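Long-range contacts in acyl-CoA dehydrogenase (Geobacillus kaustophilus, PDB 2PG0), which probably catalyses the FAD-dependent introduction of a double bond between the alpha and beta carbons of thioester-bound acyl chains: residues Ala126-Pro132 / Gln157-Asn163; Gly164-Ile170 / Phe199-Arg203; Leu266-Val271 / Ala340-His344. All coordinates share one frame; numbering follows the deposited sequence.

How the contacts relate
Contacts 1 and 2 are neighbours in the middle domain, their centres about 10 Å apart, and follow each other along the chain. They meet where strands 125-128 and 169-175 run parallel in one sheet, with A126 CB against A167 CB and A128 CB against I170 CG2. Contact 3 comes last, in the C-terminal helical domain, where helix 237-273 packs on the end of helix 319-343; its centre lies about 35 Å from that of contact 1 and about 38 Å from that of contact 2. That separation is bridged by oligomerisation: the FAD of contact 1 also bonds to Q342 O of the second subunit, so contacts 1 and 3 of different subunits contribute to one site.

Contact 1: residues Ala126-Pro132 / Gln157-Asn163; sequences AIAMTEP and QKTFITN. With FAD (flavin-adenine dinucleotide), chain C.
K158 sets out with CG anti to its carbonyl carbon, bends at CG (chi2 -68°) and then extends, passing A128 CB and carrying NZ back to the 126-132 segment. E131, extended beyond CG, meets it obliquely. K158 NZ lies 2.8 Å from E131 OE2, a salt bridge on the anti lone pair of that oxygen, and also hydrogen-bonds M129 O; A173 O is a further acceptor. T143 and S142 bind the carboxylate of E131 as well. The backbones are joined by T159 N to T130 O at 2.8 Å (N-H...O 158°). Apolar contacts fill in beside these bonds: I161 CD1 touches A128 CB at 3.7 Å, and T130 CG2 and T159 CG2 meet at 3.6 Å.

The two segments line adjoining parts of the flavin's polar rim. I127 O accepts from flavin N3 at 2.9 Å, while the amides of M129 and T130 both donate to O2. T130 OG1 donates to flavin N1 at 2.8 Å. From the other segment, T162 N binds O4, and T162 OG1 reaches flavin N5 at 3.0 Å. Three donors converging on N1 and O2 would be expected to draw electron density toward the pyrimidine ring and favour the reduced flavin, and the T162 hydroxyl donates to N5, the atom that takes up hydride in acyl-CoA dehydrogenases.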
loop_
_atom_site.group_PDB
_atom_site.type_symbol
_atom_site.label_atom_id
_atom_site.label_comp_id
_atom_site.label_asym_id
_atom_site.label_seq_id
_atom_site.Cartn_x
_atom_site.Cartn_y
_atom_site.Cartn_z
ATOM N N ALA A 126 17.618 -32.920 9.110
ATOM C CA ALA A 126 16.678 -31.896 9.552
ATOM C C ALA A 126 17.336 -31.074 10.650
ATOM O O ALA A 126 18.330 -31.493 11.247
ATOM C CB ALA A 126 15.410 -32.530 10.068
ATOM N N ILE A 127 16.788 -29.891 10.899
ATOM C CA ILE A 127 17.269 -29.056 11.993
ATOM C C ILE A 127 16.090 -28.657 12.887
ATOM O O ILE A 127 15.029 -28.260 12.384
ATOM C CB ILE A 127 18.096 -27.848 11.477
ATOM C CG1 ILE A 127 18.714 -27.077 12.651
ATOM C CG2 ILE A 127 17.269 -26.954 10.514
ATOM C CD1 ILE A 127 19.962 -26.300 12.288
ATOM N N ALA A 128 16.275 -28.807 14.201
ATOM C CA ALA A 128 15.194 -28.599 15.159
ATOM C C ALA A 128 15.561 -27.556 16.206
ATOM O O ALA A 128 16.313 -27.831 17.151
ATOM C CB ALA A 128 14.775 -29.919 15.816
ATOM N N MET A 129 15.027 -26.355 15.998
ATOM C CA MET A 129 15.248 -25.199 16.867
ATOM C C MET A 129 13.921 -24.913 17.588
ATOM O O MET A 129 13.839 -24.958 18.818
ATOM C CB MET A 129 15.637 -23.954 16.037
ATOM C CG MET A 129 16.976 -23.985 15.262
ATOM S SD MET A 129 17.203 -22.534 14.165
ATOM C CE MET A 129 16.941 -23.293 12.567
ATOM N N THR A 130 12.883 -24.667 16.790
ATOM C CA THR A 130 11.576 -24.188 17.255
ATOM C C THR A 130 10.853 -25.142 18.209
ATOM O O THR A 130 10.833 -26.359 18.004
ATOM C CB THR A 130 10.675 -23.866 16.035
ATOM O OG1 THR A 130 11.396 -23.001 15.148
ATOM C CG2 THR A 130 9.375 -23.181 16.458
ATOM N N GLU A 131 10.251 -24.562 19.249
ATOM C CA GLU A 131 9.500 -25.303 20.254
ATOM C C GLU A 131 8.088 -24.712 20.395
ATOM O O GLU A 131 7.852 -23.588 19.947
ATOM C CB GLU A 131 10.241 -25.248 21.594
ATOM C CG GLU A 131 11.674 -25.787 21.526
ATOM C CD GLU A 131 12.341 -25.875 22.881
ATOM O OE1 GLU A 131 11.761 -25.379 23.869
ATOM O OE2 GLU A 131 13.464 -26.427 22.959
ATOM N N PRO A 132 7.138 -25.472 20.987
ATOM C CA PRO A 132 5.798 -24.907 21.176
ATOM C C PRO A 132 5.825 -23.517 21.820
ATOM O O PRO A 132 5.073 -22.641 21.396
ATOM C CB PRO A 132 5.122 -25.922 22.092
ATOM C CG PRO A 132 5.777 -27.222 21.701
ATOM C CD PRO A 132 7.214 -26.857 21.491
ATOM N N GLN A 157 10.437 -30.826 23.331
ATOM C CA GLN A 157 9.568 -30.960 22.179
ATOM C C GLN A 157 9.975 -29.899 21.173
ATOM O O GLN A 157 10.254 -28.751 21.536
ATOM C CB GLN A 157 8.104 -30.792 22.596
ATOM C CG GLN A 157 7.082 -30.935 21.472
ATOM C CD GLN A 157 5.643 -30.854 21.971
ATOM O OE1 GLN A 157 5.368 -31.111 23.141
ATOM N NE2 GLN A 157 4.721 -30.518 21.076
ATOM N N LYS A 158 10.047 -30.315 19.913
ATOM C CA LYS A 158 10.358 -29.422 18.810
ATOM C C LYS A 158 9.181 -29.432 17.857
ATOM O O LYS A 158 8.502 -30.445 17.716
ATOM C CB LYS A 158 11.644 -29.862 18.099
ATOM C CG LYS A 158 12.900 -29.799 18.973
ATOM C CD LYS A 158 13.272 -28.364 19.303
ATOM C CE LYS A 158 14.555 -28.278 20.096
ATOM N NZ LYS A 158 14.784 -26.882 20.580
ATOM N N THR A 159 8.933 -28.302 17.206
ATOM C CA THR A 159 7.710 -28.147 16.435
ATOM C C THR A 159 8.005 -27.579 15.044
ATOM O O THR A 159 9.011 -26.892 14.853
ATOM C CB THR A 159 6.689 -27.271 17.206
ATOM O OG1 THR A 159 5.437 -27.228 16.503
ATOM C CG2 THR A 159 7.218 -25.877 17.369
ATOM N N PHE A 160 7.123 -27.890 14.093
ATOM C CA PHE A 160 7.251 -27.459 12.692
ATOM C C PHE A 160 8.541 -27.935 12.003
ATOM O O PHE A 160 9.141 -27.186 11.227
ATOM C CB PHE A 160 7.193 -25.929 12.559
ATOM C CG PHE A 160 6.043 -25.274 13.268
ATOM C CD1 PHE A 160 4.730 -25.626 12.986
ATOM C CD2 PHE A 160 6.285 -24.248 14.179
ATOM C CE1 PHE A 160 3.663 -24.994 13.638
ATOM C CE2 PHE A 160 5.230 -23.610 14.829
ATOM C CZ PHE A 160 3.922 -23.980 14.555
ATOM N N ILE A 161 8.968 -29.168 12.249
ATOM C CA ILE A 161 10.266 -29.602 11.729
ATOM C C ILE A 161 10.161 -30.109 10.282
ATOM O O ILE A 161 9.495 -31.107 10.006
ATOM C CB ILE A 161 10.946 -30.655 12.663
ATOM C CG1 ILE A 161 11.115 -30.086 14.084
ATOM C CG2 ILE A 161 12.300 -31.141 12.070
ATOM C CD1 ILE A 161 11.675 -28.646 14.167
ATOM N N THR A 162 10.813 -29.394 9.372
ATOM C CA THR A 162 10.859 -29.761 7.948
ATOM C C THR A 162 11.631 -31.088 7.822
ATOM O O THR A 162 12.605 -31.302 8.550
ATOM C CB THR A 162 11.528 -28.635 7.133
ATOM O OG1 THR A 162 10.753 -27.435 7.264
ATOM C CG2 THR A 162 11.626 -28.994 5.643
ATOM N N ASN A 163 11.183 -31.979 6.932
ATOM C CA ASN A 163 11.745 -33.351 6.843
ATOM C C ASN A 163 11.534 -34.120 8.152
ATOM O O ASN A 163 12.296 -35.040 8.478
ATOM C CB ASN A 163 13.253 -33.333 6.509
ATOM C CG ASN A 163 13.571 -32.743 5.135
ATOM O OD1 ASN A 163 12.720 -32.668 4.249
ATOM N ND2 ASN A 163 14.826 -32.347 4.952
HETATM P PA FAD C . 6.166 -16.526 17.368
HETATM O O1A FAD C . 5.330 -16.967 18.532
HETATM O O2A FAD C . 7.637 -16.426 17.685
HETATM O O5B FAD C . 5.611 -15.111 16.818
HETATM C C5B FAD C . 4.238 -14.955 16.492
HETATM C C4B FAD C . 4.059 -13.590 15.825
HETATM O O4B FAD C . 4.490 -12.581 16.727
HETATM C C3B FAD C . 4.930 -13.471 14.576
HETATM O O3B FAD C . 4.269 -12.727 13.576
HETATM C C2B FAD C . 6.122 -12.674 15.050
HETATM O O2B FAD C . 6.781 -11.978 14.008
HETATM C C1B FAD C . 5.463 -11.767 16.089
HETATM N N9A FAD C . 6.475 -11.237 17.021
HETATM C C8A FAD C . 7.200 -11.935 17.956
HETATM N N7A FAD C . 8.032 -11.073 18.580
HETATM C C5A FAD C . 7.849 -9.840 18.055
HETATM C C6A FAD C . 8.436 -8.609 18.325
HETATM N N6A FAD C . 9.462 -8.530 19.178
HETATM N N1A FAD C . 8.040 -7.500 17.604
HETATM C C2A FAD C . 7.065 -7.598 16.627
HETATM N N3A FAD C . 6.474 -8.823 16.370
HETATM C C4A FAD C . 6.869 -9.927 17.071
HETATM N N1 FAD C . 11.625 -24.418 12.798
HETATM C C2 FAD C . 12.789 -25.158 12.912
HETATM O O2 FAD C . 13.521 -24.995 13.891
HETATM N N3 FAD C . 13.121 -26.088 11.937
HETATM C C4 FAD C . 12.290 -26.279 10.850
HETATM O O4 FAD C . 12.586 -27.117 9.996
HETATM C C4X FAD C . 11.121 -25.521 10.728
HETATM N N5 FAD C . 10.279 -25.699 9.641
HETATM C C5X FAD C . 9.106 -24.976 9.528
HETATM C C6 FAD C . 8.275 -25.198 8.437
HETATM C C7 FAD C . 7.094 -24.470 8.309
HETATM C C7M FAD C . 6.236 -24.738 7.105
HETATM C C8 FAD C . 6.748 -23.519 9.287
HETATM C C8M FAD C . 5.490 -22.698 9.215
HETATM C C9 FAD C . 7.579 -23.308 10.380
HETATM C C9A FAD C . 8.770 -24.030 10.508
HETATM N N10 FAD C . 9.625 -23.824 11.594
HETATM C C10 FAD C . 10.785 -24.584 11.712
HETATM C "C1'" FAD C . 9.348 -22.759 12.633
HETATM C "C2'" FAD C . 9.441 -21.297 12.162
HETATM O "O2'" FAD C . 10.769 -20.840 12.007
HETATM C "C3'" FAD C . 8.722 -20.448 13.206
HETATM O "O3'" FAD C . 7.339 -20.631 12.989
HETATM C "C4'" FAD C . 9.072 -18.953 13.170
HETATM O "O4'" FAD C . 10.408 -18.710 13.572
HETATM C "C5'" FAD C . 8.138 -18.125 14.054
HETATM O "O5'" FAD C . 8.062 -18.666 15.360
HETATM P P FAD C . 6.617 -18.959 15.998
HETATM O O1P FAD C . 5.786 -19.791 15.054
HETATM O O2P FAD C . 6.779 -19.618 17.340
HETATM O O3P FAD C . 5.903 -17.513 16.121
HETATM O O HOH W 1 14.345 -29.349 9.508
HETATM O O HOH W 2 10.526 -28.204 24.827
#

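Contact 2: residues Gly164-Ile170 / Phe199-Arg203; sequences GIHADLI and FTRGR
The R201 guanidinium lies between two unlike covers while its rim serves backbone carbonyls of the 164-170 segment. Over one face stands I165 O, 3.3 Å from R201 NH2 but too poorly angled for a hydrogen bond; that oxygen is bound by R194 instead. Over the opposite face comes F199 CZ, 3.6 Å above the plane and displaced toward the rim, a neighbour from R201's own strand. G164 O and A167 O sit at the edge, near the plane.

G164 O is gripped side-on by two nitrogens. R201 NE approaches G164 O at 2.8 Å in the carbonyl plane, whereas R201 NH2, 3.0 Å from the same oxygen, comes from well above it; from the arginine's side both bonds stay within 8° of the guanidinium plane. A167 O takes a bond from NH2, modelled so short that its exact length is doubtful, and a weak one from NH1. The bend of the arginine chain at CD (chi3 105°) turns the flat group so that its rim faces these two oxygens. Together the bonds tie the turn before strand 169-175 to a single side chain.

One apolar contact flanks this core, I170 CD1 to F199 CZ at 3.6 Å. Separately, I165, whose CB starts out away from the partner segment, swings CD1 back to 3.5 Å from the carbonyl oxygen of G202.

D214 OD2 also accepts from the amides of I165 and H166. Strand 169-175 lies between 125-128 and 187-193 in the mixed sheet, whereas 199-201 pairs antiparallel with 216-220 in the second sheet. L218 of that last strand touches both I170 and F199, and V192 of strand 187-193 also packs on F199, so the contact joins the two sheets of the middle domain.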
loop_
_atom_site.group_PDB
_atom_site.type_symbol
_atom_site.label_atom_id
_atom_site.label_comp_id
_atom_site.label_asym_id
_atom_site.label_seq_id
_atom_site.Cartn_x
_atom_site.Cartn_y
_atom_site.Cartn_z
ATOM N N GLY A 164 10.496 -33.750 8.897
ATOM C CA GLY A 164 10.248 -34.320 10.225
ATOM C C GLY A 164 10.022 -35.823 10.282
ATOM O O GLY A 164 10.354 -36.461 11.280
ATOM N N ILE A 165 9.443 -36.384 9.220
ATOM C CA ILE A 165 9.227 -37.831 9.129
ATOM C C ILE A 165 10.438 -38.557 8.528
ATOM O O ILE A 165 10.897 -39.553 9.088
ATOM C CB ILE A 165 7.916 -38.184 8.365
ATOM C CG1 ILE A 165 6.697 -37.520 9.026
ATOM C CG2 ILE A 165 7.722 -39.719 8.239
ATOM C CD1 ILE A 165 6.537 -37.804 10.529
ATOM N N HIS A 166 10.963 -38.051 7.411
ATOM C CA HIS A 166 12.064 -38.729 6.713
ATOM C C HIS A 166 13.416 -38.656 7.421
ATOM O O HIS A 166 14.243 -39.556 7.263
ATOM C CB HIS A 166 12.238 -38.190 5.286
ATOM C CG HIS A 166 11.304 -38.789 4.283
ATOM N ND1 HIS A 166 10.840 -40.086 4.369
ATOM C CD2 HIS A 166 10.773 -38.273 3.148
ATOM C CE1 HIS A 166 10.044 -40.333 3.342
ATOM N NE2 HIS A 166 9.992 -39.251 2.584
ATOM N N ALA A 167 13.648 -37.586 8.184
ATOM C CA ALA A 167 14.986 -37.295 8.703
ATOM C C ALA A 167 15.572 -38.423 9.552
ATOM O O ALA A 167 14.924 -38.937 10.471
ATOM C CB ALA A 167 14.998 -35.980 9.473
ATOM N N ASP A 168 16.800 -38.799 9.212
ATOM C CA ASP A 168 17.555 -39.842 9.905
ATOM C C ASP A 168 18.586 -39.234 10.847
ATOM O O ASP A 168 19.062 -39.899 11.777
ATOM C CB ASP A 168 18.271 -40.718 8.877
ATOM C CG ASP A 168 17.342 -41.211 7.792
ATOM O OD1 ASP A 168 16.488 -42.072 8.091
ATOM O OD2 ASP A 168 17.466 -40.730 6.640
ATOM N N LEU A 169 18.952 -37.986 10.570
ATOM C CA LEU A 169 19.876 -37.206 11.382
ATOM C C LEU A 169 19.214 -35.867 11.676
ATOM O O LEU A 169 18.873 -35.136 10.752
ATOM C CB LEU A 169 21.178 -36.936 10.623
ATOM C CG LEU A 169 22.194 -38.041 10.337
ATOM C CD1 LEU A 169 23.439 -37.397 9.747
ATOM C CD2 LEU A 169 22.554 -38.822 11.598
ATOM N N ILE A 170 19.028 -35.543 12.948
ATOM C CA ILE A 170 18.404 -34.266 13.297
ATOM C C ILE A 170 19.370 -33.438 14.147
ATOM O O ILE A 170 19.798 -33.878 15.212
ATOM C CB ILE A 170 17.022 -34.457 14.007
ATOM C CG1 ILE A 170 16.075 -35.342 13.181
ATOM C CG2 ILE A 170 16.353 -33.108 14.266
ATOM C CD1 ILE A 170 16.205 -36.852 13.464
ATOM N N PHE A 199 13.150 -41.036 21.598
ATOM C CA PHE A 199 12.908 -40.090 20.512
ATOM C C PHE A 199 11.748 -40.596 19.667
ATOM O O PHE A 199 11.820 -41.680 19.083
ATOM C CB PHE A 199 14.193 -39.926 19.679
ATOM C CG PHE A 199 14.005 -39.227 18.348
ATOM C CD1 PHE A 199 13.259 -38.052 18.243
ATOM C CD2 PHE A 199 14.622 -39.730 17.201
ATOM C CE1 PHE A 199 13.105 -37.408 17.004
ATOM C CE2 PHE A 199 14.481 -39.089 15.965
ATOM C CZ PHE A 199 13.713 -37.931 15.870
ATOM N N THR A 200 10.666 -39.822 19.632
ATOM C CA THR A 200 9.517 -40.152 18.800
ATOM C C THR A 200 9.119 -38.955 17.941
ATOM O O THR A 200 9.625 -37.844 18.123
ATOM C CB THR A 200 8.295 -40.630 19.627
ATOM O OG1 THR A 200 7.876 -39.588 20.518
ATOM C CG2 THR A 200 8.631 -41.895 20.420
ATOM N N ARG A 201 8.212 -39.199 17.001
ATOM C CA ARG A 201 7.781 -38.168 16.072
ATOM C C ARG A 201 6.256 -38.105 16.052
ATOM O O ARG A 201 5.575 -39.110 16.287
ATOM C CB ARG A 201 8.363 -38.453 14.680
ATOM C CG ARG A 201 9.873 -38.730 14.722
ATOM C CD ARG A 201 10.356 -39.623 13.595
ATOM N NE ARG A 201 11.069 -38.835 12.609
ATOM C CZ ARG A 201 12.352 -38.975 12.282
ATOM N NH1 ARG A 201 13.123 -39.918 12.825
ATOM N NH2 ARG A 201 12.852 -38.163 11.374
ATOM N N GLY A 202 5.719 -36.916 15.800
ATOM C CA GLY A 202 4.278 -36.763 15.692
ATOM C C GLY A 202 3.794 -37.176 14.316
ATOM O O GLY A 202 4.599 -37.401 13.405
ATOM N N ARG A 203 2.476 -37.293 14.178
ATOM C CA ARG A 203 1.839 -37.466 12.874
ATOM C C ARG A 203 2.140 -36.229 12.021
ATOM O O ARG A 203 2.315 -35.131 12.562
ATOM C CB ARG A 203 0.322 -37.660 13.032
ATOM C CG ARG A 203 -0.401 -36.545 13.809
ATOM C CD ARG A 203 -1.920 -36.547 13.545
ATOM N NE ARG A 203 -2.569 -35.302 13.980
ATOM C CZ ARG A 203 -3.584 -35.224 14.845
ATOM N NH1 ARG A 203 -4.101 -36.323 15.392
ATOM N NH2 ARG A 203 -4.093 -34.035 15.161
#

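Contact 3: residues Leu266-Val271 / Ala340-His344; sequences LTKQYV and AMQLH. With FAD (flavin-adenine dinucleotide), chain D.
Aromatic stacking pairs Y270 with H344 across the two segments. The rings form an offset stack, with centroids 4.6 Å apart and planes 19° from parallel. H344 CD2 lies over the tyrosine face 3.7 Å from Y270 CG, and H344 NE2 reaches Y270 CB. The tyrosine comes to this place because its CG is anti to the backbone N (chi1 -174°).

Apolar packing continues on the same surface. T267 CG2 meets L343 CD1 at 3.8 Å, the two side chains crossing at about a right angle, and V271 CG1 approaches L343 CB. T267 OG1 lies 3.1 Å from A340 CB, a close fit between helices at a small residue; the hydroxyl itself is hydrogen-bonded to M263 O, one turn back in its own helix.

Polar bonds act within 340-344 and through solvent. H344 ND1 donates to A340 O at 2.7 Å (N-H...O 156°), which restrains the imidazole's rotation and presents its face to Y270. Water 3 then joins Y270 OH, at 2.6 Å, to H344 O and to the FAD phosphate oxygen O1A. The ribose O3B bonds to Q342 O, although the modelled length is doubtfully short.

R274 and G346 also hold this FAD, while S136, T130 and T162 of the second subunit bind it too. The geometry is consistent with the bond from H344 ND1 to A340 O holding the imidazole turned toward Y270, whose hydroxyl shares a water with H344 O and O1A of the FAD diphosphate, a cofactor bound by residues of more than one subunit.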
loop_
_atom_site.group_PDB
_atom_site.type_symbol
_atom_site.label_atom_id
_atom_site.label_comp_id
_atom_site.label_asym_id
_atom_site.label_seq_id
_atom_site.Cartn_x
_atom_site.Cartn_y
_atom_site.Cartn_z
ATOM N N LEU A 266 2.649 -17.736 -14.979
ATOM C CA LEU A 266 1.299 -18.310 -14.988
ATOM C C LEU A 266 0.225 -17.275 -15.315
ATOM O O LEU A 266 -0.668 -17.532 -16.127
ATOM C CB LEU A 266 0.983 -18.948 -13.635
ATOM C CG LEU A 266 1.635 -20.294 -13.345
ATOM C CD1 LEU A 266 1.332 -20.659 -11.898
ATOM C CD2 LEU A 266 1.121 -21.363 -14.298
ATOM N N THR A 267 0.315 -16.110 -14.674
ATOM C CA THR A 267 -0.704 -15.069 -14.808
ATOM C C THR A 267 -0.651 -14.437 -16.194
ATOM O O THR A 267 -1.690 -14.245 -16.837
ATOM C CB THR A 267 -0.523 -13.974 -13.736
ATOM O OG1 THR A 267 -0.512 -14.589 -12.445
ATOM C CG2 THR A 267 -1.652 -12.956 -13.795
ATOM N N LYS A 268 0.557 -14.131 -16.650
ATOM C CA LYS A 268 0.733 -13.501 -17.958
ATOM C C LYS A 268 0.157 -14.397 -19.047
ATOM O O LYS A 268 -0.598 -13.930 -19.912
ATOM C CB LYS A 268 2.207 -13.213 -18.230
ATOM C CG LYS A 268 2.462 -12.479 -19.546
ATOM C CD LYS A 268 3.884 -11.929 -19.608
ATOM C CE LYS A 268 4.921 -13.042 -19.697
ATOM N NZ LYS A 268 6.314 -12.561 -19.390
ATOM N N GLN A 269 0.506 -15.682 -18.990
ATOM C CA GLN A 269 0.010 -16.644 -19.972
ATOM C C GLN A 269 -1.505 -16.780 -19.911
ATOM O O GLN A 269 -2.163 -16.838 -20.952
ATOM C CB GLN A 269 0.711 -18.000 -19.825
ATOM C CG GLN A 269 2.173 -17.973 -20.328
ATOM C CD GLN A 269 2.351 -17.202 -21.652
ATOM O OE1 GLN A 269 1.720 -17.525 -22.670
ATOM N NE2 GLN A 269 3.216 -16.180 -21.638
ATOM N N TYR A 270 -2.063 -16.799 -18.702
ATOM C CA TYR A 270 -3.514 -16.904 -18.563
ATOM C C TYR A 270 -4.269 -15.728 -19.185
ATOM O O TYR A 270 -5.185 -15.931 -19.982
ATOM C CB TYR A 270 -3.947 -17.100 -17.104
ATOM C CG TYR A 270 -5.434 -17.345 -17.007
ATOM C CD1 TYR A 270 -5.961 -18.609 -17.293
ATOM C CD2 TYR A 270 -6.320 -16.315 -16.664
ATOM C CE1 TYR A 270 -7.331 -18.848 -17.228
ATOM C CE2 TYR A 270 -7.702 -16.548 -16.600
ATOM C CZ TYR A 270 -8.191 -17.818 -16.885
ATOM O OH TYR A 270 -9.546 -18.084 -16.837
ATOM N N VAL A 271 -3.893 -14.506 -18.814
ATOM C CA VAL A 271 -4.612 -13.322 -19.286
ATOM C C VAL A 271 -4.423 -13.077 -20.794
ATOM O O VAL A 271 -5.273 -12.464 -21.435
ATOM C CB VAL A 271 -4.300 -12.040 -18.444
ATOM C CG1 VAL A 271 -4.753 -12.222 -16.996
ATOM C CG2 VAL A 271 -2.812 -11.653 -18.527
ATOM N N ALA A 340 -2.142 -12.662 -8.803
ATOM C CA ALA A 340 -2.315 -13.841 -9.658
ATOM C C ALA A 340 -3.671 -14.533 -9.452
ATOM O O ALA A 340 -4.373 -14.805 -10.427
ATOM C CB ALA A 340 -1.163 -14.828 -9.449
ATOM N N MET A 341 -4.043 -14.824 -8.202
ATOM C CA MET A 341 -5.351 -15.441 -7.958
ATOM C C MET A 341 -6.459 -14.578 -8.559
ATOM O O MET A 341 -7.291 -15.080 -9.318
ATOM C CB MET A 341 -5.631 -15.717 -6.470
ATOM C CG MET A 341 -6.984 -16.478 -6.245
ATOM S SD MET A 341 -7.516 -16.572 -4.512
ATOM C CE MET A 341 -6.560 -18.022 -4.080
ATOM N N GLN A 342 -6.446 -13.283 -8.238
ATOM C CA GLN A 342 -7.494 -12.355 -8.679
ATOM C C GLN A 342 -7.606 -12.276 -10.199
ATOM O O GLN A 342 -8.706 -12.300 -10.752
ATOM C CB GLN A 342 -7.286 -10.955 -8.087
ATOM C CG GLN A 342 -8.438 -9.955 -8.396
ATOM C CD GLN A 342 -9.763 -10.300 -7.710
ATOM O OE1 GLN A 342 -9.790 -11.042 -6.729
ATOM N NE2 GLN A 342 -10.869 -9.752 -8.226
ATOM N N LEU A 343 -6.465 -12.203 -10.873
ATOM C CA LEU A 343 -6.465 -12.091 -12.325
ATOM C C LEU A 343 -6.913 -13.363 -13.051
ATOM O O LEU A 343 -7.217 -13.316 -14.246
ATOM C CB LEU A 343 -5.109 -11.594 -12.828
ATOM C CG LEU A 343 -4.843 -10.118 -12.514
ATOM C CD1 LEU A 343 -3.370 -9.770 -12.730
ATOM C CD2 LEU A 343 -5.765 -9.197 -13.337
ATOM N N HIS A 344 -6.954 -14.493 -12.337
ATOM C CA HIS A 344 -7.482 -15.743 -12.906
ATOM C C HIS A 344 -9.022 -15.843 -12.794
ATOM O O HIS A 344 -9.642 -16.779 -13.322
ATOM C CB HIS A 344 -6.835 -16.964 -12.235
ATOM C CG HIS A 344 -5.475 -17.319 -12.757
ATOM N ND1 HIS A 344 -4.347 -16.581 -12.467
ATOM C CD2 HIS A 344 -5.056 -18.365 -13.512
ATOM C CE1 HIS A 344 -3.296 -17.143 -13.042
ATOM N NE2 HIS A 344 -3.698 -18.230 -13.678
HETATM P PA FAD D . -13.352 -13.568 -15.955
HETATM O O1A FAD D . -12.794 -14.449 -17.051
HETATM O O2A FAD D . -14.606 -12.814 -16.319
HETATM O O5B FAD D . -12.226 -12.511 -15.493
HETATM C C5B FAD D . -10.980 -12.968 -15.011
HETATM C C4B FAD D . -10.169 -11.755 -14.586
HETATM O O4B FAD D . -10.094 -10.874 -15.689
HETATM C C3B FAD D . -10.843 -10.998 -13.448
HETATM O O3B FAD D . -10.006 -10.979 -12.325
HETATM C C2B FAD D . -10.917 -9.563 -13.898
HETATM O O2B FAD D . -9.982 -8.851 -13.123
HETATM C C1B FAD D . -10.317 -9.542 -15.284
HETATM N N9A FAD D . -11.153 -8.765 -16.218
HETATM C C8A FAD D . -12.185 -9.191 -17.020
HETATM N N7A FAD D . -12.655 -8.127 -17.717
HETATM C C5A FAD D . -11.933 -7.034 -17.368
HETATM C C6A FAD D . -11.976 -5.701 -17.760
HETATM N N6A FAD D . -12.838 -5.290 -18.687
HETATM N N1A FAD D . -11.082 -4.806 -17.204
HETATM C C2A FAD D . -10.148 -5.211 -16.271
HETATM N N3A FAD D . -10.107 -6.535 -15.888
HETATM C C4A FAD D . -10.984 -7.425 -16.429
HETATM N N1 FAD D . -21.675 -17.671 -10.790
HETATM C C2 FAD D . -23.055 -17.801 -10.861
HETATM O O2 FAD D . -23.662 -17.416 -11.862
HETATM N N3 FAD D . -23.751 -18.377 -9.814
HETATM C C4 FAD D . -23.075 -18.822 -8.690
HETATM O O4 FAD D . -23.707 -19.334 -7.770
HETATM C C4X FAD D . -21.684 -18.682 -8.607
HETATM N N5 FAD D . -20.994 -19.122 -7.486
HETATM C C5X FAD D . -19.618 -19.008 -7.427
HETATM C C6 FAD D . -18.943 -19.473 -6.299
HETATM C C7 FAD D . -17.561 -19.366 -6.210
HETATM C C7M FAD D . -16.886 -19.885 -4.970
HETATM C C8 FAD D . -16.849 -18.785 -7.267
HETATM C C8M FAD D . -15.363 -18.630 -7.248
HETATM C C9 FAD D . -17.524 -18.324 -8.392
HETATM C C9A FAD D . -18.912 -18.420 -8.485
HETATM N N10 FAD D . -19.599 -17.951 -9.607
HETATM C C10 FAD D . -20.980 -18.101 -9.671
HETATM C "C1'" FAD D . -18.903 -17.210 -10.736
HETATM C "C2'" FAD D . -18.277 -15.848 -10.392
HETATM O "O2'" FAD D . -19.257 -14.833 -10.318
HETATM C "C3'" FAD D . -17.239 -15.515 -11.469
HETATM O "O3'" FAD D . -16.078 -16.277 -11.203
HETATM C "C4'" FAD D . -16.881 -14.026 -11.579
HETATM O "O4'" FAD D . -17.998 -13.271 -12.009
HETATM C "C5'" FAD D . -15.741 -13.763 -12.564
HETATM O "O5'" FAD D . -15.959 -14.447 -13.781
HETATM P P FAD D . -14.813 -15.415 -14.353
HETATM O O1P FAD D . -14.421 -16.415 -13.297
HETATM O O2P FAD D . -15.283 -16.080 -15.627
HETATM O O3P FAD D . -13.551 -14.438 -14.610
HETATM O O HOH W 3 -11.053 -16.201 -15.955
#